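Local coordinates for Alpha/beta hydrolase fold protein (Nakamurella multipartita, PDB 4Y7D) that adopts the alpha/beta hydrolase fold and probably acts as a hydrolase, although its substrate is not established, at residues A[14-19]-A[27-32]; A[35-40]-A[64-69]; A[50-55]-A[104-109]. One frame throughout, in Å; residues are numbered along the deposited sequence. Where two conformers were deposited one is given.

Contact 1: residues A[14-19]-A[27-32]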
loop_
_atom_site.group_PDB
_atom_site.type_symbol
_atom_site.label_atom_id
_atom_site.label_comp_id
_atom_site.label_asym_id
_atom_site.label_seq_id
_atom_site.Cartn_x
_atom_site.Cartn_y
_atom_site.Cartn_z
ATOM N N SER A 14 -4.003 -0.833 20.010
ATOM C CA SER A 14 -2.776 -0.135 19.518
ATOM C C SER A 14 -3.013 1.103 18.607
ATOM O O SER A 14 -2.106 1.870 18.418
ATOM C CB SER A 14 -1.811 -1.119 18.836
ATOM O OG SER A 14 -2.324 -1.649 17.585
ATOM N N VAL A 15 -4.195 1.296 18.050
ATOM C CA VAL A 15 -4.465 2.519 17.264
ATOM C C VAL A 15 -4.421 3.731 18.190
ATOM O O VAL A 15 -4.987 3.684 19.295
ATOM C CB VAL A 15 -5.840 2.475 16.578
ATOM C CG1 VAL A 15 -6.114 3.781 15.849
ATOM C CG2 VAL A 15 -5.860 1.376 15.564
ATOM N N GLN A 16 -3.716 4.776 17.758
ATOM C CA GLN A 16 -3.605 6.056 18.452
ATOM C C GLN A 16 -4.147 7.138 17.563
ATOM O O GLN A 16 -3.886 7.088 16.370
ATOM C CB GLN A 16 -2.135 6.384 18.712
ATOM C CG GLN A 16 -1.440 5.306 19.511
ATOM C CD GLN A 16 -0.119 5.748 20.113
ATOM O OE1 GLN A 16 -0.031 6.851 20.680
ATOM N NE2 GLN A 16 0.906 4.875 20.040
ATOM N N THR A 17 -4.857 8.113 18.129
ATOM C CA THR A 17 -5.274 9.262 17.370
ATOM C C THR A 17 -4.245 10.361 17.600
ATOM O O THR A 17 -3.922 10.679 18.770
ATOM C CB THR A 17 -6.650 9.731 17.818
ATOM O OG1 THR A 17 -7.569 8.647 17.633
ATOM C CG2 THR A 17 -7.071 10.980 17.062
ATOM N N VAL A 18 -3.716 10.916 16.535
ATOM C CA VAL A 18 -2.780 12.009 16.652
ATOM C C VAL A 18 -3.446 13.269 16.157
ATOM O O VAL A 18 -3.820 13.336 14.981
ATOM C CB VAL A 18 -1.493 11.746 15.868
ATOM C CG1 VAL A 18 -0.528 12.934 15.986
ATOM C CG2 VAL A 18 -0.827 10.490 16.374
ATOM N N SER A 19 -3.518 14.285 17.021
ATOM C CA SER A 19 -4.107 15.561 16.603
ATOM C C SER A 19 -3.050 16.425 15.962
ATOM O O SER A 19 -2.166 16.966 16.635
ATOM C CB SER A 19 -4.699 16.373 17.727
ATOM O OG SER A 19 -5.745 15.676 18.335
ATOM N N CYS A 27 -3.196 6.222 13.700
ATOM C CA CYS A 27 -2.057 5.444 13.271
ATOM C C CYS A 27 -1.691 4.385 14.286
ATOM O O CYS A 27 -2.161 4.408 15.414
ATOM C CB CYS A 27 -0.874 6.344 12.912
ATOM S SG CYS A 27 -0.221 7.232 14.291
ATOM N N VAL A 28 -0.837 3.443 13.884
ATOM C CA VAL A 28 -0.250 2.482 14.775
ATOM C C VAL A 28 1.238 2.692 14.645
ATOM O O VAL A 28 1.778 2.765 13.544
ATOM C CB VAL A 28 -0.645 1.031 14.410
ATOM C CG1 VAL A 28 -0.009 0.017 15.335
ATOM C CG2 VAL A 28 -2.161 0.873 14.418
ATOM N N ILE A 29 1.870 2.711 15.799
ATOM C CA ILE A 29 3.275 3.006 15.965
ATOM C C ILE A 29 3.888 1.677 16.429
ATOM O O ILE A 29 3.530 1.179 17.488
ATOM C CB ILE A 29 3.451 4.049 17.108
ATOM C CG1 ILE A 29 2.785 5.404 16.777
ATOM C CG2 ILE A 29 4.896 4.242 17.464
ATOM C CD1 ILE A 29 3.394 6.170 15.648
ATOM N N VAL A 30 4.783 1.099 15.625
ATOM C CA VAL A 30 5.341 -0.188 15.954
ATOM C C VAL A 30 6.813 -0.300 15.553
ATOM O O VAL A 30 7.233 0.268 14.558
ATOM C CB VAL A 30 4.521 -1.299 15.289
ATOM C CG1 VAL A 30 4.590 -1.263 13.772
ATOM C CG2 VAL A 30 4.983 -2.649 15.781
ATOM N N GLY A 31 7.568 -1.078 16.325
ATOM C CA GLY A 31 8.977 -1.328 16.021
ATOM C C GLY A 31 9.913 -0.271 16.602
ATOM O O GLY A 31 9.511 0.617 17.371
ATOM N N ALA A 32 11.178 -0.369 16.220
ATOM C CA ALA A 32 12.244 0.489 16.734
ATOM C C ALA A 32 13.262 0.573 15.630
ATOM O O ALA A 32 13.445 -0.388 14.860
ATOM C CB ALA A 32 12.895 -0.137 17.966
HETATM O O HOH W 1 0.503 2.530 18.408
#

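Contact 2: residues A[35-40]-A[64-69]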
loop_
_atom_site.group_PDB
_atom_site.type_symbol
_atom_site.label_atom_id
_atom_site.label_comp_id
_atom_site.label_asym_id
_atom_site.label_seq_id
_atom_site.Cartn_x
_atom_site.Cartn_y
_atom_site.Cartn_z
ATOM N N PRO A 35 12.619 5.538 11.228
ATOM C CA PRO A 35 11.177 5.508 10.959
ATOM C C PRO A 35 10.786 5.479 9.511
ATOM O O PRO A 35 11.443 6.102 8.656
ATOM C CB PRO A 35 10.674 6.801 11.636
ATOM C CG PRO A 35 11.833 7.728 11.491
ATOM C CD PRO A 35 13.080 6.880 11.676
ATOM N N VAL A 36 9.679 4.786 9.248
ATOM C CA VAL A 36 9.062 4.704 7.920
ATOM C C VAL A 36 7.567 4.923 8.019
ATOM O O VAL A 36 6.889 4.225 8.783
ATOM C CB VAL A 36 9.296 3.304 7.333
ATOM C CG1 VAL A 36 8.727 3.216 5.922
ATOM C CG2 VAL A 36 10.772 2.975 7.382
ATOM N N LEU A 37 7.071 5.880 7.246
ATOM C CA LEU A 37 5.651 6.080 7.094
ATOM C C LEU A 37 5.143 5.055 6.079
ATOM O O LEU A 37 5.685 4.946 4.999
ATOM C CB LEU A 37 5.341 7.468 6.583
ATOM C CG LEU A 37 3.884 7.777 6.205
ATOM C CD1 LEU A 37 3.038 7.901 7.477
ATOM C CD2 LEU A 37 3.842 8.990 5.316
ATOM N N VAL A 38 4.170 4.252 6.477
ATOM C CA VAL A 38 3.636 3.124 5.667
ATOM C C VAL A 38 2.209 3.519 5.251
ATOM O O VAL A 38 1.369 3.787 6.131
ATOM C CB VAL A 38 3.616 1.855 6.500
ATOM C CG1 VAL A 38 3.106 0.683 5.685
ATOM C CG2 VAL A 38 5.014 1.537 6.960
ATOM N N VAL A 39 1.964 3.524 3.950
ATOM C CA VAL A 39 0.755 4.111 3.376
ATOM C C VAL A 39 -0.016 3.065 2.558
ATOM O O VAL A 39 0.413 2.597 1.487
ATOM C CB VAL A 39 1.126 5.305 2.495
ATOM C CG1 VAL A 39 -0.143 6.030 2.060
ATOM C CG2 VAL A 39 2.121 6.254 3.200
ATOM N N HIS A 40 -1.162 2.681 3.093
ATOM C CA HIS A 40 -2.003 1.634 2.518
ATOM C C HIS A 40 -2.713 2.042 1.215
ATOM O O HIS A 40 -2.910 3.230 0.888
ATOM C CB HIS A 40 -3.037 1.138 3.587
ATOM C CG HIS A 40 -4.084 2.130 3.911
ATOM N ND1 HIS A 40 -5.135 2.412 3.058
ATOM C CD2 HIS A 40 -4.292 2.885 5.025
ATOM C CE1 HIS A 40 -5.917 3.319 3.614
ATOM N NE2 HIS A 40 -5.431 3.622 4.796
ATOM N N ILE A 64 5.249 3.863 11.055
ATOM C CA ILE A 64 4.180 4.745 11.379
ATOM C C ILE A 64 3.100 4.384 10.356
ATOM O O ILE A 64 3.210 4.743 9.206
ATOM C CB ILE A 64 4.626 6.235 11.279
ATOM C CG1 ILE A 64 5.770 6.512 12.270
ATOM C CG2 ILE A 64 3.448 7.187 11.517
ATOM C CD1 ILE A 64 6.614 7.707 11.897
ATOM N N VAL A 65 2.089 3.637 10.786
ATOM C CA VAL A 65 1.127 3.047 9.833
ATOM C C VAL A 65 -0.166 3.830 9.967
ATOM O O VAL A 65 -0.813 3.753 11.029
ATOM C CB VAL A 65 0.833 1.589 10.233
ATOM C CG1 VAL A 65 -0.235 0.983 9.327
ATOM C CG2 VAL A 65 2.119 0.761 10.357
ATOM N N VAL A 66 -0.492 4.643 8.963
ATOM C CA VAL A 66 -1.681 5.480 9.050
ATOM C C VAL A 66 -2.926 4.775 8.589
ATOM O O VAL A 66 -2.842 3.842 7.789
ATOM C CB VAL A 66 -1.564 6.751 8.159
ATOM C CG1 VAL A 66 -0.655 7.754 8.839
ATOM C CG2 VAL A 66 -1.071 6.417 6.755
ATOM N N ASP A 67 -4.067 5.267 9.066
ATOM C CA ASP A 67 -5.360 5.124 8.400
ATOM C C ASP A 67 -5.536 6.402 7.577
ATOM O O ASP A 67 -5.574 7.490 8.131
ATOM C CB ASP A 67 -6.495 4.981 9.398
ATOM C CG ASP A 67 -6.594 3.609 9.999
ATOM O OD1 ASP A 67 -6.724 2.650 9.211
ATOM O OD2 ASP A 67 -6.574 3.453 11.261
ATOM N N ARG A 68 -5.582 6.295 6.253
ATOM C CA ARG A 68 -5.805 7.469 5.423
ATOM C C ARG A 68 -7.211 7.990 5.637
ATOM O O ARG A 68 -8.104 7.245 6.102
ATOM C CB ARG A 68 -5.509 7.195 3.952
ATOM C CG ARG A 68 -4.020 6.903 3.712
ATOM C CD ARG A 68 -3.629 6.980 2.243
ATOM N NE ARG A 68 -4.213 5.853 1.505
ATOM C CZ ARG A 68 -5.268 5.953 0.708
ATOM N NH1 ARG A 68 -5.775 4.876 0.154
ATOM N NH2 ARG A 68 -5.843 7.117 0.531
ATOM N N PRO A 69 -7.409 9.274 5.368
ATOM C CA PRO A 69 -8.749 9.871 5.537
ATOM C C PRO A 69 -9.864 9.082 4.879
ATOM O O PRO A 69 -9.733 8.711 3.692
ATOM C CB PRO A 69 -8.573 11.244 4.923
ATOM C CG PRO A 69 -7.145 11.598 5.292
ATOM C CD PRO A 69 -6.391 10.314 5.056
HETATM O O HOH W 2 -1.140 2.602 6.042
#

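Contact 3: residues A[50-55]-A[104-109]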
loop_
_atom_site.group_PDB
_atom_site.type_symbol
_atom_site.label_atom_id
_atom_site.label_comp_id
_atom_site.label_asym_id
_atom_site.label_seq_id
_atom_site.Cartn_x
_atom_site.Cartn_y
_atom_site.Cartn_z
ATOM N N LEU A 50 -0.183 -2.581 8.633
ATOM C CA LEU A 50 0.661 -3.359 9.512
ATOM C C LEU A 50 1.190 -4.611 8.832
ATOM O O LEU A 50 2.319 -5.055 9.119
ATOM C CB LEU A 50 -0.124 -3.758 10.783
ATOM C CG LEU A 50 -0.297 -2.663 11.822
ATOM C CD1 LEU A 50 -1.366 -3.001 12.863
ATOM C CD2 LEU A 50 1.033 -2.399 12.538
ATOM N N ALA A 51 0.380 -5.213 7.982
ATOM C CA ALA A 51 0.805 -6.388 7.232
ATOM C C ALA A 51 1.928 -6.010 6.261
ATOM O O ALA A 51 2.959 -6.695 6.182
ATOM C CB ALA A 51 -0.375 -6.990 6.467
HETATM N N MSE A 52 1.767 -4.871 5.591
HETATM C CA MSE A 52 2.837 -4.307 4.743
HETATM C C MSE A 52 4.141 -4.056 5.541
HETATM O O MSE A 52 5.237 -4.242 5.010
HETATM C CB MSE A 52 2.412 -2.989 4.126
HETATM C CG MSE A 52 1.288 -3.103 3.090
HETATM SE SE MSE A 52 0.580 -1.288 2.662
HETATM C CE MSE A 52 2.207 -0.439 2.063
ATOM N N ALA A 53 3.996 -3.605 6.793
ATOM C CA ALA A 53 5.110 -3.144 7.624
ATOM C C ALA A 53 5.846 -4.262 8.313
ATOM O O ALA A 53 6.944 -4.009 8.859
ATOM C CB ALA A 53 4.631 -2.181 8.684
ATOM N N ARG A 54 5.294 -5.477 8.381
ATOM C CA ARG A 54 5.994 -6.485 9.210
ATOM C C ARG A 54 7.449 -6.696 8.836
ATOM O O ARG A 54 8.309 -6.874 9.730
ATOM C CB ARG A 54 5.308 -7.860 9.207
ATOM C CG ARG A 54 4.037 -7.935 10.027
ATOM C CD ARG A 54 3.591 -9.408 10.141
ATOM N NE ARG A 54 2.372 -9.408 10.919
ATOM C CZ ARG A 54 1.129 -9.384 10.411
ATOM N NH1 ARG A 54 0.905 -9.477 9.104
ATOM N NH2 ARG A 54 0.098 -9.356 11.256
ATOM N N PHE A 55 7.756 -6.734 7.548
ATOM C CA PHE A 55 9.160 -6.986 7.166
ATOM C C PHE A 55 10.101 -5.864 7.675
ATOM O O PHE A 55 11.267 -6.104 7.960
ATOM C CB PHE A 55 9.300 -7.212 5.647
ATOM C CG PHE A 55 9.338 -5.943 4.831
ATOM C CD1 PHE A 55 8.160 -5.274 4.472
ATOM C CD2 PHE A 55 10.554 -5.422 4.371
ATOM C CE1 PHE A 55 8.199 -4.123 3.706
ATOM C CE2 PHE A 55 10.583 -4.288 3.593
ATOM C CZ PHE A 55 9.394 -3.631 3.252
ATOM N N LEU A 104 7.043 4.051 2.600
ATOM C CA LEU A 104 6.660 2.820 1.891
ATOM C C LEU A 104 5.194 2.965 1.516
ATOM O O LEU A 104 4.319 3.059 2.399
ATOM C CB LEU A 104 6.815 1.590 2.750
ATOM C CG LEU A 104 6.292 0.269 2.193
ATOM C CD1 LEU A 104 7.155 -0.136 1.013
ATOM C CD2 LEU A 104 6.252 -0.822 3.213
ATOM N N CYS A 105 4.926 2.889 0.222
ATOM C CA CYS A 105 3.552 2.915 -0.272
ATOM C C CYS A 105 3.270 1.772 -1.228
ATOM O O CYS A 105 4.173 1.225 -1.856
ATOM C CB CYS A 105 3.235 4.235 -0.918
ATOM S SG CYS A 105 4.098 4.653 -2.459
ATOM N N TRP A 106 1.983 1.436 -1.345
ATOM C CA TRP A 106 1.559 0.408 -2.299
ATOM C C TRP A 106 0.258 0.851 -2.885
ATOM O O TRP A 106 -0.539 1.435 -2.174
ATOM C CB TRP A 106 1.394 -0.895 -1.555
ATOM C CG TRP A 106 0.907 -2.111 -2.307
ATOM C CD1 TRP A 106 1.098 -2.424 -3.621
ATOM C CD2 TRP A 106 0.260 -3.219 -1.733
ATOM N NE1 TRP A 106 0.593 -3.670 -3.903
ATOM C CE2 TRP A 106 0.065 -4.179 -2.753
ATOM C CE3 TRP A 106 -0.159 -3.523 -0.425
ATOM C CZ2 TRP A 106 -0.556 -5.406 -2.517
ATOM C CZ3 TRP A 106 -0.748 -4.756 -0.180
ATOM C CH2 TRP A 106 -0.965 -5.676 -1.225
ATOM N N SER A 107 0.079 0.638 -4.206
ATOM C CA SER A 107 -1.234 0.723 -4.858
ATOM C C SER A 107 -1.866 2.119 -4.711
ATOM O O SER A 107 -1.224 3.152 -5.057
ATOM C CB SER A 107 -2.110 -0.408 -4.264
ATOM O OG SER A 107 -3.177 -0.763 -5.136
ATOM N N GLY A 108 -3.088 2.208 -4.175
ATOM C CA GLY A 108 -3.716 3.502 -3.927
ATOM C C GLY A 108 -3.043 4.381 -2.867
ATOM O O GLY A 108 -3.381 5.536 -2.756
ATOM N N GLY A 109 -2.018 3.888 -2.178
ATOM C CA GLY A 109 -1.181 4.772 -1.358
ATOM C C GLY A 109 -0.200 5.661 -2.145
ATOM O O GLY A 109 0.430 6.559 -1.594
#

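Contact 1: residues A[14-19]-A[27-32]
The N-terminal beta hairpin of strands 16-20 and 23-31 is paired here through Gln16 and Cys27, an antiparallel hydrogen-bonded pair. Gln16 N reaches Cys27 O at 2.8 Å, and Cys27 N returns a bond to Gln16 O at 2.9 Å, both close to straight. Beyond this pair the segments diverge steeply, their short axes lying 108° apart, and side chains and a water take over from the backbone. Val15 CG2 meets Val28 CG2 at 3.9 Å, the two side chains crossing at about a right angle, while Ser14 OG rests on Val28 CG1 at 3.6 Å. On the face that carries Gln16 and Cys27, Val18 CG2 touches the sulfur, Cys27 SG, at 3.9 Å; a chi1 of 65° lodges SG between the backbone N and the carbonyl carbon of its own residue. One water joins the diverging backbones, donating to Ser14 O at 2.7 Å and accepting from Ile29 N at 3.0 Å. In the conformer given, Gln16 NE2 also donates to it and lies across Ile29 CG1, but this glutamine has two deposited conformers, and that part of the grip is less certain. The side chain of Val28 also packs on Leu50 of helix 46-58, and Val18 packs on helix 82-95. Such a strongly twisted hairpin, with one strand at the margin of the sheet and the other continuing inward to pair with strand 62-66, is the antiparallel beginning of a mixed sheet of the alpha/beta hydrolase fold.

Contact 2: residues A[35-40]-A[64-69]
His40 has CG between its backbone N and carbonyl carbon (chi1 70°), and the bend of Arg68 at chi3 (-70°) swings NE over one face of the imidazole, toward its rim. The two side chains cross obliquely, ring and guanidinium planes inclined. Arg68 NE donates to His40 O at 3.0 Å; a weak bond from Arg68 NH1 shares that acceptor. His40 NE2 accepts a bond from Arg68 N, 3.0 Å away, straight at the hydrogen although Arg68 N stands somewhat out of the ring plane; it helps fix the ring's rotation. Val66 O meets the ring edge, 3.3 Å from His40 CD2. Arg68 CD packs on Val39 CG1 at 3.6 Å, and the guanidinium continues to Asp223 in a salt bridge. An alanine in place of Arg68 would probably leave His40 O without its NE donor and Asp223 without this charge partner, and open a gap beside Val39. Upstream, Ile64 N bonds Val36 O at 2.8 Å and Val38 N bonds Ile64 O at 2.9 Å. Where the strands part, a water links Val38 O, His40 N and Val66 O. Parallel strands 35-39 and 62-66, joined through helix 46-58, form a beta-alpha-beta crossover; the turn after the first is consistent with the His-Gly turn beside the oxyanion hole in relatives.

Contact 3: residues A[50-55]-A[104-109]
Met52, a selenomethionine on helix 46-58, reaches to strand 101-106 and makes the tight half of this contact against Trp106 and Leu104. Its chain bends at the last torsion (chi3 58°), which turns the terminal methyl back over the strand: Met52 CE lies 3.7 Å from Trp106 CB and 4.1 Å from Leu104 CG. The selenium approaches the indole in its plane, at the edge, with Met52 SE 3.9 Å from Trp106 CE3 and 5.3 Å from the centroid of the six-membered ring, a Met-aromatic contact. Met52 CG adds a further touch on Trp106 CE3 at 3.8 Å. Trp106 CG stands anti to the backbone N (chi1 178°), which carries the indole out from the strand on the side of the helix. Between these segments the packing is sparser at partly exposed Phe55, whose ring also meets Phe281 edge-to-face. There Phe55 and Leu104 meet tip to tip, through Phe55 CE1 and Leu104 CD2 at 3.9 Å, with the methyl near the plane of the ring, at its edge. No hydrogen bond forms, and with axes 10.0 Å apart the join is van der Waals packing, chiefly by side chains. Ser107 follows, its positive phi (60°) and Cys-Trp-Ser-Gly-Gly setting consistent with the nucleophile elbow of this fold; its OG is hydrogen-bonded to His278. Trp282 donates to Met52 O and also meets the Trp106 ring, while helix 197-209 touches Trp106 through Leu206. Helix 46-58 thus lies across one face of the sheet, over strand 35-39 as well, with strand 101-106 held between strands 35-39 and 124-130.

The three contacts step across one mixed sheet. Contacts 1 and 2, whose centres are about 9 Å apart, join where strand 23-31 pairs with strand 62-66, with Val28 N 2.9 Å from Val65 O. Contact 2 passes to contact 3, centre to centre about 8 Å away, through strands 35-39 and 101-106, where Val39 N lies 2.9 Å from Leu104 O. Helix 46-58 ties all three together: Leu50 CD2 packs on Val28 CG1 at 3.8 Å, and Met52 CE sits 3.6 Å from Val39 O. The His40 turn and Ser107 are consistent with a shared active-site edge; the sodium ion, held at Ala176 and Gly179, involves no residue of the three contacts.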